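Local coordinates for Glyco_hydro_cc domain-containing protein (Cryptococcus neoformans, PDB 6UBC), which binds oligosaccharides as a subgroup VII member of glycoside hydrolase family 128, a family that cleaves beta-1,3-glucan, at residues 297-302 with 332-337; 353-358 with 364-369; 371-376 with 386-391. All coordinates share one frame; numbering follows the deposited sequence.

Interaction 1. Residues 297-302 with 332-337; sequences TIAPWK and ISTSWD
Ala-299 and Thr-334 mark the closest backbone approach, with 6.0 Å between their CA atoms, where residues 297-302, at the end region of helix 287-298, pass the irregular loop that leads into strand 339-345. So near a spacing suits a small residue: the Ala-299 CB methyl rests 3.6 Å from Thr-334 CB and also touches the threonine's CG2. The loop is held here by the helix itself, Thr-334 N bonding to Asp-295 and Thr-334 O to Trp-294.

Three residues on, Lys-302 spans a wider gap. Its chain starts with CG anti to the backbone N (chi1 171°) and bends at chi2 and chi4, bringing NZ to the syn lone pair of Asp-337 OD1 in a short salt bridge of 2.6 Å. Lysine and aspartate reach out to meet one another across the gap. A water closes a small ring, accepting from Lys-302 NZ at 2.9 Å and donating to Asp-337 OD2 at 2.8 Å; OD2 also receives Leu-308 N.

With both oxygens engaged, the carboxylate is fixed in rotation and its negative charge is probably stabilised. The long, flexible lysine can thus tie helix to loop at a partly solvent-exposed border.

Interaction 2. Residues 353-358 with 364-369; sequences TDIDYY and KPIWVT
Lys-364 O accepts a 2.7 Å hydrogen bond from a water that gives its other proton to Tyr-358 O, 3.0 Å away. Two backbone carbonyls, both acceptors, cannot bond to each other; the water, a double donor, joins the helix to the loop just before the strand.

Beside this bridge the contact is hydrocarbon. Ile-366, the first residue of strand 366-375, points its CB toward helix 348-362, and with CG1 anti to the carbonyl carbon (chi1 -77°) the chain reaches across to place its CD1 methyl 3.9 Å from Ile-355 CG2. The two isoleucine chains meet at a slant, and the same methyl lies 4.3 Å from Tyr-358 CB. Branched aliphatic residues fit both places, filling the layer between helix and sheet; Ile-355 extends it onto Val-406 of the neighbouring strand.

Tyr-358 gives this layer mainly its CB, for the ring leads away from Ile-366. Tyr-357 CD2 stands 3.6 Å above that ring, over its centre, while the hydroxyl of Tyr-358 bonds to Gln-316 O, so a buried polar end is satisfied.

The chemistry is divided in two: methyl packing closes the helix against the sheet in this beta-alpha-beta unit, and one water links a carbonyl of the helix to one of the loop that leads into the strand.

Interaction 3. Residues 371-376 with 386-391; sequences FACVDD and QSEINT
Cys-373 is the residue through which strand segment 371-376 meets helix segment 386-391, facing Ile-389 and Glu-388 on its first turns. The segment begins with Phe-371, whose large ring packs further along the same helix, on Ile-396, while Ala-372 turns its small methyl to the other side of the sheet.

Cys-373 then points its CB toward the helix, its CA 6.4 Å from that of Ile-389. A small residue suits so near an approach. Its CB lies 4.4 Å from Ile-389 CG1, a loose apolar contact: the CB of Ile-389 does not itself aim at the strand, and the isoleucine offers the flank of its chain, a methylene, to the cysteine. Chi1 of -166° sets Cys-373 SG anti to the backbone N, where it forms the disulfide with Cys-383 and passes 4.4 Å from Glu-388 OE2. Glu-388 does point at the strand, and its nearly fully extended chain (chi1 176°, chi2 -169°) carries the carboxylate alongside the sulfur, too far for a polar bond. Backbone bonds to Cys-383 accompany the covalent link, so Cys-383 holds the cysteine through both side chain and backbone.

Val-374 points away from the helix. Asp-375 keeps its OD2 6.7 Å from Glu-388 OE2, a like charge.

The helix adds polar bonds of its own away from the strand: Gln-386 NE2 donates to Asn-390 OD1 at 2.9 Å (151° at the hydrogen), arriving out of the carbonyl plane, and both amides also bond to helix 431-441.

A parallel strand followed in sequence by a helix that packs back on it is the repeating unit of the (beta/alpha)8 barrel, the fold of this and many other glycoside hydrolase families, here with a disulfide-linked excursion between the two.

In the fold
The three contacts follow one another along the chain. Interaction 1 is partly exposed and relies on a salt bridge; interactions 2 and 3 are buried, the second pairing isoleucine methyl packing with a water bridge, the third built on a cysteine tied up in a disulfide, with no hydrogen bond across it. Interactions 2 and 3 use the two ends of strand 366-375, one against the helix preceding it and the other against the helix following it. Interactions 1 and 2 touch: Lys-364 NZ probably donates to Trp-336 O at 2.8 Å, connecting the loop before strand 339-345 to the approach to the next strand. Interactions 1 and 3 lie on opposite sides of the chain's centre, their centres about 34 Å apart.

Interaction 1. Residues 297-302 with 332-337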
ATOM      1  N   THR A 297     -18.167  -7.422   1.013  1.00 27.65           N
ATOM      2  CA  THR A 297     -17.504  -7.556  -0.312  1.00 27.72           C
ATOM      3  C   THR A 297     -16.045  -8.011  -0.214  1.00 24.92           C
ATOM      4  O   THR A 297     -15.647  -8.810  -1.024  1.00 24.60           O
ATOM      5  CB  THR A 297     -17.679  -6.238  -1.072  1.00 30.69           C
ATOM      6  OG1 THR A 297     -19.072  -5.969  -1.140  1.00 31.96           O
ATOM      7  CG2 THR A 297     -17.152  -6.243  -2.485  1.00 31.33           C
ATOM      8  N   ILE A 298     -15.290  -7.554   0.810  1.00 25.44           N
ATOM      9  CA  ILE A 298     -13.885  -7.959   1.047  1.00 24.48           C
ATOM     10  C   ILE A 298     -13.836  -9.177   1.987  1.00 25.27           C
ATOM     11  O   ILE A 298     -13.244 -10.234   1.588  1.00 26.74           O
ATOM     12  CB  ILE A 298     -13.090  -6.759   1.598  1.00 25.10           C
ATOM     13  CG1 ILE A 298     -12.871  -5.695   0.511  1.00 24.56           C
ATOM     14  CG2 ILE A 298     -11.760  -7.255   2.133  1.00 23.31           C
ATOM     15  CD1 ILE A 298     -12.306  -4.370   1.050  1.00 24.32           C
ATOM     16  N   ALA A 299     -14.419  -9.064   3.168  1.00 27.23           N
ATOM     17  CA  ALA A 299     -14.357 -10.113   4.232  1.00 29.10           C
ATOM     18  C   ALA A 299     -14.709 -11.522   3.744  1.00 29.56           C
ATOM     19  O   ALA A 299     -14.049 -12.479   4.168  1.00 28.27           O
ATOM     20  CB  ALA A 299     -15.209  -9.716   5.382  1.00 29.97           C
ATOM     21  N   PRO A 300     -15.724 -11.748   2.878  1.00 29.32           N
ATOM     22  CA  PRO A 300     -16.052 -13.120   2.484  1.00 31.96           C
ATOM     23  C   PRO A 300     -14.857 -13.918   1.945  1.00 32.56           C
ATOM     24  O   PRO A 300     -14.845 -15.144   2.068  1.00 30.53           O
ATOM     25  CB  PRO A 300     -17.150 -12.913   1.422  1.00 32.62           C
ATOM     26  CG  PRO A 300     -17.818 -11.621   1.816  1.00 33.90           C
ATOM     27  CD  PRO A 300     -16.638 -10.771   2.260  1.00 30.21           C
ATOM     28  N   TRP A 301     -13.867 -13.257   1.320  1.00 28.43           N
ATOM     29  CA  TRP A 301     -12.714 -13.959   0.718  1.00 29.65           C
ATOM     30  C   TRP A 301     -11.820 -14.554   1.796  1.00 28.90           C
ATOM     31  O   TRP A 301     -11.056 -15.497   1.484  1.00 31.31           O
ATOM     32  CB  TRP A 301     -11.944 -13.027  -0.206  1.00 29.79           C
ATOM     33  CG  TRP A 301     -12.683 -12.739  -1.474  1.00 29.62           C
ATOM     34  CD1 TRP A 301     -13.209 -11.547  -1.874  1.00 31.73           C
ATOM     35  CD2 TRP A 301     -12.940 -13.668  -2.529  1.00 31.55           C
ATOM     36  NE1 TRP A 301     -13.810 -11.680  -3.092  1.00 32.71           N
ATOM     37  CE2 TRP A 301     -13.637 -12.960  -3.533  1.00 34.37           C
ATOM     38  CE3 TRP A 301     -12.669 -15.029  -2.711  1.00 35.00           C
ATOM     39  CZ2 TRP A 301     -14.102 -13.579  -4.686  1.00 35.28           C
ATOM     40  CZ3 TRP A 301     -13.076 -15.637  -3.872  1.00 34.52           C
ATOM     41  CH2 TRP A 301     -13.760 -14.910  -4.851  1.00 36.87           C
ATOM     42  N   LYS A 302     -11.863 -14.051   3.018  1.00 30.87           N
ATOM     43  CA  LYS A 302     -10.995 -14.580   4.085  1.00 37.02           C
ATOM     44  C   LYS A 302     -11.256 -16.106   4.221  1.00 38.52           C
ATOM     45  O   LYS A 302     -10.273 -16.859   4.384  1.00 36.75           O
ATOM     46  CB  LYS A 302     -11.312 -13.859   5.385  1.00 42.43           C
ATOM     47  CG  LYS A 302     -10.629 -14.456   6.597  1.00 47.38           C
ATOM     48  CD  LYS A 302      -9.617 -13.573   7.234  1.00 48.98           C
ATOM     49  CE  LYS A 302      -9.218 -14.089   8.602  1.00 54.60           C
ATOM     50  NZ  LYS A 302      -7.749 -14.039   8.819  1.00 55.96           N
ATOM     51  N   ILE A 332     -16.575  -2.929  11.939  1.00 26.08           N
ATOM     52  CA  ILE A 332     -16.449  -4.148  11.090  1.00 25.81           C
ATOM     53  C   ILE A 332     -16.622  -5.399  11.942  1.00 27.66           C
ATOM     54  O   ILE A 332     -16.247  -5.413  13.102  1.00 26.77           O
ATOM     55  CB  ILE A 332     -15.148  -4.219  10.270  1.00 26.39           C
ATOM     56  CG1 ILE A 332     -13.888  -4.161  11.154  1.00 26.94           C
ATOM     57  CG2 ILE A 332     -15.157  -3.096   9.281  1.00 26.31           C
ATOM     58  CD1 ILE A 332     -12.629  -4.032  10.371  1.00 27.40           C
ATOM     59  N   SER A 333     -17.166  -6.451  11.311  1.00 26.55           N
ATOM     60  CA  SER A 333     -17.373  -7.755  11.978  1.00 26.90           C
ATOM     61  C   SER A 333     -16.187  -8.658  11.724  1.00 26.45           C
ATOM     62  O   SER A 333     -15.948  -9.564  12.541  1.00 26.71           O
ATOM     63  CB  SER A 333     -18.716  -8.351  11.599  1.00 25.75           C
ATOM     64  OG  SER A 333     -19.745  -7.612  12.296  1.00 24.80           O
ATOM     65  N   THR A 334     -15.543  -8.543  10.580  1.00 26.71           N
ATOM     66  CA  THR A 334     -14.336  -9.356  10.233  1.00 27.39           C
ATOM     67  C   THR A 334     -13.136  -8.425  10.196  1.00 27.02           C
ATOM     68  O   THR A 334     -13.182  -7.454   9.383  1.00 24.53           O
ATOM     69  CB  THR A 334     -14.490 -10.065   8.887  1.00 31.35           C
ATOM     70  OG1 THR A 334     -15.573 -10.980   9.071  1.00 30.50           O
ATOM     71  CG2 THR A 334     -13.221 -10.754   8.427  1.00 31.26           C
ATOM     72  N   SER A 335     -12.144  -8.621  11.059  1.00 26.93           N
ATOM     73  CA  SER A 335     -11.020  -7.649  11.143  1.00 27.91           C
ATOM     74  C   SER A 335     -10.049  -7.922   9.989  1.00 26.35           C
ATOM     75  O   SER A 335     -10.173  -8.948   9.262  1.00 26.11           O
ATOM     76  CB  SER A 335     -10.313  -7.550  12.492  1.00 30.71           C
ATOM     77  OG  SER A 335      -9.505  -6.308  12.542  1.00 30.27           O
ATOM     78  N   TRP A 336      -9.077  -7.049   9.848  1.00 24.80           N
ATOM     79  CA  TRP A 336      -8.014  -7.259   8.860  1.00 23.79           C
ATOM     80  C   TRP A 336      -6.907  -8.126   9.473  1.00 24.76           C
ATOM     81  O   TRP A 336      -6.820  -8.202  10.742  1.00 25.04           O
ATOM     82  CB  TRP A 336      -7.484  -5.933   8.359  1.00 23.59           C
ATOM     83  CG  TRP A 336      -6.907  -5.033   9.415  1.00 22.95           C
ATOM     84  CD1 TRP A 336      -5.610  -5.021   9.824  1.00 24.13           C
ATOM     85  CD2 TRP A 336      -7.546  -3.931  10.052  1.00 22.91           C
ATOM     86  NE1 TRP A 336      -5.413  -4.012  10.699  1.00 22.78           N
ATOM     87  CE2 TRP A 336      -6.578  -3.298  10.838  1.00 23.43           C
ATOM     88  CE3 TRP A 336      -8.823  -3.392  10.016  1.00 22.57           C
ATOM     89  CZ2 TRP A 336      -6.877  -2.200  11.621  1.00 23.18           C
ATOM     90  CZ3 TRP A 336      -9.118  -2.302  10.806  1.00 23.02           C
ATOM     91  CH2 TRP A 336      -8.154  -1.732  11.617  1.00 22.95           C
ATOM     92  N   ASP A 337      -6.068  -8.682   8.599  1.00 23.91           N
ATOM     93  CA  ASP A 337      -4.863  -9.444   9.022  1.00 26.32           C
ATOM     94  C   ASP A 337      -3.663  -8.504   9.141  1.00 24.28           C
ATOM     95  O   ASP A 337      -2.824  -8.705  10.018  1.00 25.67           O
ATOM     96  CB  ASP A 337      -4.600 -10.562   8.029  1.00 25.58           C
ATOM     97  CG  ASP A 337      -5.728 -11.528   7.912  1.00 29.59           C
ATOM     98  OD1 ASP A 337      -6.092 -12.048   8.930  1.00 28.33           O
ATOM     99  OD2 ASP A 337      -6.205 -11.765   6.811  1.00 29.44           O
TER
HETATM  100  O   HOH W   1      -6.485 -14.513   6.208  1.00 43.87           O

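Interaction 2. Residues 353-358 with 364-369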
ATOM      1  N   THR A 353       7.468   7.279  13.487  1.00 24.99           N
ATOM      2  CA  THR A 353       6.217   7.742  14.098  1.00 27.22           C
ATOM      3  C   THR A 353       5.025   6.964  13.517  1.00 26.25           C
ATOM      4  O   THR A 353       4.155   6.502  14.255  1.00 26.18           O
ATOM      5  CB  THR A 353       6.077   9.244  13.871  1.00 28.89           C
ATOM      6  OG1 THR A 353       7.145   9.876  14.559  1.00 35.92           O
ATOM      7  CG2 THR A 353       4.757   9.782  14.351  1.00 32.23           C
ATOM      8  N   ASP A 354       4.963   6.831  12.197  1.00 24.70           N
ATOM      9  CA  ASP A 354       3.808   6.135  11.562  1.00 22.73           C
ATOM     10  C   ASP A 354       3.777   4.666  11.992  1.00 23.27           C
ATOM     11  O   ASP A 354       2.690   4.166  12.378  1.00 24.20           O
ATOM     12  CB  ASP A 354       3.834   6.237  10.037  1.00 22.49           C
ATOM     13  CG  ASP A 354       3.513   7.601   9.430  1.00 24.12           C
ATOM     14  OD1 ASP A 354       3.039   8.523  10.158  1.00 23.59           O
ATOM     15  OD2 ASP A 354       3.727   7.734   8.198  1.00 24.85           O
ATOM     16  N   ILE A 355       4.927   3.974  11.882  1.00 23.53           N
ATOM     17  CA  ILE A 355       4.968   2.519  12.173  1.00 24.25           C
ATOM     18  C   ILE A 355       4.636   2.306  13.648  1.00 25.13           C
ATOM     19  O   ILE A 355       3.773   1.461  13.985  1.00 23.88           O
ATOM     20  CB  ILE A 355       6.293   1.880  11.778  1.00 24.61           C
ATOM     21  CG1 ILE A 355       6.588   2.031  10.294  1.00 24.29           C
ATOM     22  CG2 ILE A 355       6.261   0.427  12.242  1.00 24.37           C
ATOM     23  CD1 ILE A 355       7.981   1.649  10.000  1.00 25.82           C
ATOM     24  N   ASP A 356       5.225   3.129  14.510  1.00 26.40           N
ATOM     25  CA  ASP A 356       4.922   3.050  15.963  1.00 26.14           C
ATOM     26  C   ASP A 356       3.428   3.216  16.207  1.00 26.09           C
ATOM     27  O   ASP A 356       2.834   2.439  17.001  1.00 27.39           O
ATOM     28  CB  ASP A 356       5.705   4.075  16.765  1.00 26.20           C
ATOM     29  CG  ASP A 356       7.193   3.839  16.876  1.00 28.88           C
ATOM     30  OD1 ASP A 356       7.677   2.780  16.508  1.00 29.32           O
ATOM     31  OD2 ASP A 356       7.842   4.742  17.317  1.00 31.36           O
ATOM     32  N   TYR A 357       2.792   4.252  15.644  1.00 27.10           N
ATOM     33  CA  TYR A 357       1.380   4.522  15.940  1.00 25.08           C
ATOM     34  C   TYR A 357       0.556   3.278  15.590  1.00 25.56           C
ATOM     35  O   TYR A 357      -0.303   2.795  16.415  1.00 25.69           O
ATOM     36  CB  TYR A 357       0.868   5.787  15.245  1.00 26.86           C
ATOM     37  CG  TYR A 357      -0.616   5.900  15.433  1.00 26.27           C
ATOM     38  CD1 TYR A 357      -1.169   6.292  16.635  1.00 27.06           C
ATOM     39  CD2 TYR A 357      -1.484   5.414  14.471  1.00 26.38           C
ATOM     40  CE1 TYR A 357      -2.532   6.280  16.849  1.00 27.50           C
ATOM     41  CE2 TYR A 357      -2.846   5.374  14.687  1.00 27.05           C
ATOM     42  CZ  TYR A 357      -3.383   5.821  15.884  1.00 28.70           C
ATOM     43  OH  TYR A 357      -4.727   5.746  16.102  1.00 29.65           O
ATOM     44  N   TYR A 358       0.744   2.752  14.378  1.00 24.74           N
ATOM     45  CA  TYR A 358      -0.115   1.675  13.861  1.00 23.54           C
ATOM     46  C   TYR A 358       0.181   0.348  14.558  1.00 24.69           C
ATOM     47  O   TYR A 358      -0.813  -0.422  14.755  1.00 24.43           O
ATOM     48  CB  TYR A 358      -0.082   1.610  12.334  1.00 24.15           C
ATOM     49  CG  TYR A 358      -0.897   2.740  11.750  1.00 21.40           C
ATOM     50  CD1 TYR A 358      -2.285   2.689  11.748  1.00 24.68           C
ATOM     51  CD2 TYR A 358      -0.305   3.899  11.304  1.00 24.30           C
ATOM     52  CE1 TYR A 358      -3.059   3.711  11.226  1.00 23.87           C
ATOM     53  CE2 TYR A 358      -1.050   4.936  10.751  1.00 24.76           C
ATOM     54  CZ  TYR A 358      -2.434   4.846  10.712  1.00 25.02           C
ATOM     55  OH  TYR A 358      -3.200   5.863  10.214  1.00 23.45           O
ATOM     56  N   LYS A 364      -0.781  -5.667  14.858  1.00 27.59           N
ATOM     57  CA  LYS A 364      -0.732  -6.540  13.671  1.00 25.77           C
ATOM     58  C   LYS A 364       0.410  -6.140  12.728  1.00 25.36           C
ATOM     59  O   LYS A 364       0.918  -5.002  12.698  1.00 25.82           O
ATOM     60  CB  LYS A 364      -2.072  -6.505  12.926  1.00 25.93           C
ATOM     61  CG  LYS A 364      -3.209  -7.074  13.748  1.00 29.91           C
ATOM     62  CD  LYS A 364      -4.501  -7.035  13.075  1.00 29.40           C
ATOM     63  CE  LYS A 364      -5.570  -7.548  13.985  1.00 33.16           C
ATOM     64  NZ  LYS A 364      -6.916  -7.400  13.382  1.00 35.68           N
ATOM     65  N   PRO A 365       0.876  -7.117  11.946  1.00 26.40           N
ATOM     66  CA  PRO A 365       1.890  -6.875  10.948  1.00 27.00           C
ATOM     67  C   PRO A 365       1.435  -5.777   9.995  1.00 23.98           C
ATOM     68  O   PRO A 365       0.235  -5.655   9.751  1.00 25.33           O
ATOM     69  CB  PRO A 365       2.074  -8.208  10.196  1.00 28.08           C
ATOM     70  CG  PRO A 365       1.432  -9.250  11.082  1.00 29.42           C
ATOM     71  CD  PRO A 365       0.466  -8.539  12.016  1.00 29.42           C
ATOM     72  N   ILE A 366       2.413  -5.080   9.430  1.00 24.87           N
ATOM     73  CA  ILE A 366       2.174  -3.869   8.600  1.00 23.37           C
ATOM     74  C   ILE A 366       2.602  -4.110   7.157  1.00 23.28           C
ATOM     75  O   ILE A 366       3.677  -4.706   6.917  1.00 24.16           O
ATOM     76  CB  ILE A 366       2.888  -2.672   9.217  1.00 24.18           C
ATOM     77  CG1 ILE A 366       2.076  -2.184  10.419  1.00 24.84           C
ATOM     78  CG2 ILE A 366       3.153  -1.545   8.212  1.00 24.99           C
ATOM     79  CD1 ILE A 366       2.851  -1.309  11.358  1.00 25.68           C
ATOM     80  N   TRP A 367       1.825  -3.577   6.231  1.00 21.04           N
ATOM     81  CA  TRP A 367       2.251  -3.391   4.841  1.00 20.31           C
ATOM     82  C   TRP A 367       2.259  -1.896   4.582  1.00 21.94           C
ATOM     83  O   TRP A 367       1.258  -1.219   4.871  1.00 23.90           O
ATOM     84  CB  TRP A 367       1.336  -4.111   3.842  1.00 21.40           C
ATOM     85  CG  TRP A 367       1.592  -5.559   3.620  1.00 20.91           C
ATOM     86  CD1 TRP A 367       2.226  -6.458   4.423  1.00 22.69           C
ATOM     87  CD2 TRP A 367       1.226  -6.257   2.431  1.00 22.30           C
ATOM     88  NE1 TRP A 367       2.245  -7.679   3.850  1.00 22.59           N
ATOM     89  CE2 TRP A 367       1.645  -7.597   2.613  1.00 22.99           C
ATOM     90  CE3 TRP A 367       0.578  -5.886   1.251  1.00 21.30           C
ATOM     91  CZ2 TRP A 367       1.367  -8.587   1.673  1.00 24.54           C
ATOM     92  CZ3 TRP A 367       0.351  -6.848   0.283  1.00 23.52           C
ATOM     93  CH2 TRP A 367       0.759  -8.194   0.495  1.00 23.62           C
ATOM     94  N   VAL A 368       3.366  -1.384   4.108  1.00 21.44           N
ATOM     95  CA  VAL A 368       3.434   0.028   3.626  1.00 21.70           C
ATOM     96  C   VAL A 368       3.092  -0.045   2.145  1.00 21.23           C
ATOM     97  O   VAL A 368       4.004  -0.250   1.314  1.00 23.77           O
ATOM     98  CB  VAL A 368       4.781   0.699   3.926  1.00 22.73           C
ATOM     99  CG1 VAL A 368       4.804   2.164   3.498  1.00 22.16           C
ATOM    100  CG2 VAL A 368       5.095   0.668   5.410  1.00 23.83           C
ATOM    101  N   THR A 369       1.855   0.246   1.781  1.00 21.40           N
ATOM    102  CA  THR A 369       1.424   0.006   0.378  1.00 22.49           C
ATOM    103  C   THR A 369       1.833   1.208  -0.503  1.00 22.43           C
ATOM    104  O   THR A 369       1.845   1.042  -1.712  1.00 21.37           O
ATOM    105  CB  THR A 369      -0.061  -0.319   0.247  1.00 21.00           C
ATOM    106  OG1 THR A 369      -0.784   0.822   0.721  1.00 21.75           O
ATOM    107  CG2 THR A 369      -0.419  -1.612   0.977  1.00 22.25           C
TER
HETATM  108  O   HOH W   2      -0.817  -3.017  13.297  1.00 26.01           O

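Interaction 3. Residues 371-376 with 386-391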
ATOM      1  N   PHE A 371       4.825   4.507  -0.171  1.00 22.90           N
ATOM      2  CA  PHE A 371       5.645   5.528   0.506  1.00 22.48           C
ATOM      3  C   PHE A 371       6.210   6.515  -0.490  1.00 22.29           C
ATOM      4  O   PHE A 371       6.369   6.181  -1.662  1.00 23.24           O
ATOM      5  CB  PHE A 371       6.796   4.927   1.291  1.00 23.03           C
ATOM      6  CG  PHE A 371       7.915   4.287   0.525  1.00 23.52           C
ATOM      7  CD1 PHE A 371       8.973   5.053   0.060  1.00 23.89           C
ATOM      8  CD2 PHE A 371       7.897   2.930   0.254  1.00 22.06           C
ATOM      9  CE1 PHE A 371       9.986   4.454  -0.675  1.00 25.25           C
ATOM     10  CE2 PHE A 371       8.877   2.344  -0.523  1.00 22.83           C
ATOM     11  CZ  PHE A 371       9.926   3.113  -0.961  1.00 23.73           C
ATOM     12  N   ALA A 372       6.422   7.724   0.001  1.00 22.44           N
ATOM     13  CA  ALA A 372       6.981   8.839  -0.782  1.00 23.82           C
ATOM     14  C   ALA A 372       7.693   9.819   0.113  1.00 22.14           C
ATOM     15  O   ALA A 372       7.276   9.978   1.251  1.00 24.24           O
ATOM     16  CB  ALA A 372       5.919   9.499  -1.607  1.00 23.89           C
ATOM     17  N   CYS A 373       8.707  10.502  -0.436  1.00 22.93           N
ATOM     18  CA  CYS A 373       9.412  11.609   0.248  1.00 23.55           C
ATOM     19  C   CYS A 373       8.511  12.842   0.179  1.00 24.49           C
ATOM     20  O   CYS A 373       8.373  13.441  -0.919  1.00 25.04           O
ATOM     21  CB  CYS A 373      10.758  11.874  -0.388  1.00 25.99           C
ATOM     22  SG  CYS A 373      11.848  12.924   0.615  1.00 26.97           S
ATOM     23  N   VAL A 374       7.960  13.246   1.301  1.00 24.92           N
ATOM     24  CA  VAL A 374       7.071  14.426   1.430  1.00 22.70           C
ATOM     25  C   VAL A 374       7.395  15.097   2.757  1.00 25.13           C
ATOM     26  O   VAL A 374       7.371  14.421   3.791  1.00 22.93           O
ATOM     27  CB  VAL A 374       5.591  14.041   1.373  1.00 23.08           C
ATOM     28  CG1 VAL A 374       4.676  15.222   1.544  1.00 24.77           C
ATOM     29  CG2 VAL A 374       5.218  13.264   0.134  1.00 23.30           C
ATOM     30  N   ASP A 375       7.551  16.412   2.747  1.00 25.37           N
ATOM     31  CA  ASP A 375       7.634  17.196   4.007  1.00 28.01           C
ATOM     32  C   ASP A 375       6.217  17.503   4.470  1.00 28.13           C
ATOM     33  O   ASP A 375       5.550  18.362   3.875  1.00 29.10           O
ATOM     34  CB  ASP A 375       8.523  18.412   3.777  1.00 29.13           C
ATOM     35  CG  ASP A 375       8.620  19.241   5.033  1.00 32.30           C
ATOM     36  OD1 ASP A 375       8.027  18.848   6.042  1.00 33.25           O
ATOM     37  OD2 ASP A 375       9.261  20.280   4.950  1.00 35.21           O
ATOM     38  N   ASP A 376       5.755  16.797   5.476  1.00 27.57           N
ATOM     39  CA  ASP A 376       4.378  17.004   5.971  1.00 30.02           C
ATOM     40  C   ASP A 376       4.413  17.773   7.291  1.00 31.08           C
ATOM     41  O   ASP A 376       3.408  17.749   7.957  1.00 29.43           O
ATOM     42  CB  ASP A 376       3.613  15.692   6.115  1.00 29.36           C
ATOM     43  CG  ASP A 376       4.135  14.845   7.253  1.00 33.80           C
ATOM     44  OD1 ASP A 376       5.315  15.039   7.607  1.00 31.80           O
ATOM     45  OD2 ASP A 376       3.357  14.015   7.765  1.00 31.47           O
ATOM     46  N   GLN A 386      16.742  15.866  -5.704  1.00 25.98           N
ATOM     47  CA  GLN A 386      17.065  14.462  -6.078  1.00 27.92           C
ATOM     48  C   GLN A 386      17.990  13.834  -5.023  1.00 28.33           C
ATOM     49  O   GLN A 386      17.803  12.646  -4.719  1.00 25.74           O
ATOM     50  CB  GLN A 386      17.730  14.380  -7.457  1.00 28.69           C
ATOM     51  CG  GLN A 386      17.968  12.951  -7.930  1.00 27.07           C
ATOM     52  CD  GLN A 386      16.668  12.206  -8.113  1.00 25.28           C
ATOM     53  OE1 GLN A 386      15.793  12.674  -8.838  1.00 28.61           O
ATOM     54  NE2 GLN A 386      16.513  11.061  -7.442  1.00 23.18           N
ATOM     55  N   SER A 387      18.986  14.591  -4.549  1.00 28.62           N
ATOM     56  CA  SER A 387      19.976  14.090  -3.574  1.00 29.55           C
ATOM     57  C   SER A 387      19.262  13.688  -2.271  1.00 27.79           C
ATOM     58  O   SER A 387      19.406  12.548  -1.739  1.00 29.07           O
ATOM     59  CB  SER A 387      20.990  15.159  -3.354  1.00 34.15           C
ATOM     60  OG  SER A 387      21.945  14.575  -2.533  1.00 40.71           O
ATOM     61  N   GLU A 388      18.364  14.541  -1.797  1.00 28.08           N
ATOM     62  CA  GLU A 388      17.587  14.210  -0.578  1.00 27.96           C
ATOM     63  C   GLU A 388      16.692  13.012  -0.871  1.00 25.45           C
ATOM     64  O   GLU A 388      16.539  12.170   0.048  1.00 26.35           O
ATOM     65  CB  GLU A 388      16.716  15.433  -0.221  1.00 31.61           C
ATOM     66  CG  GLU A 388      15.775  15.265   0.960  1.00 37.74           C
ATOM     67  CD  GLU A 388      14.729  16.389   1.156  1.00 44.59           C
ATOM     68  OE1 GLU A 388      14.619  17.264   0.247  1.00 51.24           O
ATOM     69  OE2 GLU A 388      14.009  16.401   2.217  1.00 44.14           O
ATOM     70  N   ILE A 389      16.062  12.948  -2.065  1.00 23.90           N
ATOM     71  CA  ILE A 389      15.216  11.784  -2.455  1.00 23.21           C
ATOM     72  C   ILE A 389      16.009  10.492  -2.399  1.00 23.19           C
ATOM     73  O   ILE A 389      15.489   9.533  -1.875  1.00 24.43           O
ATOM     74  CB  ILE A 389      14.558  12.009  -3.832  1.00 23.68           C
ATOM     75  CG1 ILE A 389      13.412  13.009  -3.653  1.00 25.02           C
ATOM     76  CG2 ILE A 389      14.103  10.734  -4.486  1.00 24.71           C
ATOM     77  CD1 ILE A 389      12.927  13.673  -4.937  1.00 24.92           C
ATOM     78  N   ASN A 390      17.190  10.476  -2.988  1.00 23.99           N
ATOM     79  CA  ASN A 390      18.041   9.264  -3.017  1.00 23.70           C
ATOM     80  C   ASN A 390      18.329   8.803  -1.580  1.00 25.06           C
ATOM     81  O   ASN A 390      18.226   7.604  -1.302  1.00 27.32           O
ATOM     82  CB  ASN A 390      19.336   9.484  -3.782  1.00 23.84           C
ATOM     83  CG  ASN A 390      19.141   9.665  -5.257  1.00 24.59           C
ATOM     84  OD1 ASN A 390      18.127   9.239  -5.842  1.00 27.23           O
ATOM     85  ND2 ASN A 390      20.101  10.321  -5.864  1.00 23.66           N
ATOM     86  N   THR A 391      18.709   9.733  -0.707  1.00 25.56           N
ATOM     87  CA  THR A 391      19.031   9.428   0.708  1.00 27.65           C
ATOM     88  C   THR A 391      17.820   8.822   1.415  1.00 27.85           C
ATOM     89  O   THR A 391      17.947   7.770   2.113  1.00 27.71           O
ATOM     90  CB  THR A 391      19.538  10.648   1.463  1.00 28.69           C
ATOM     91  OG1 THR A 391      20.690  11.119   0.762  1.00 28.69           O
ATOM     92  CG2 THR A 391      19.813  10.291   2.895  1.00 29.88           C
TER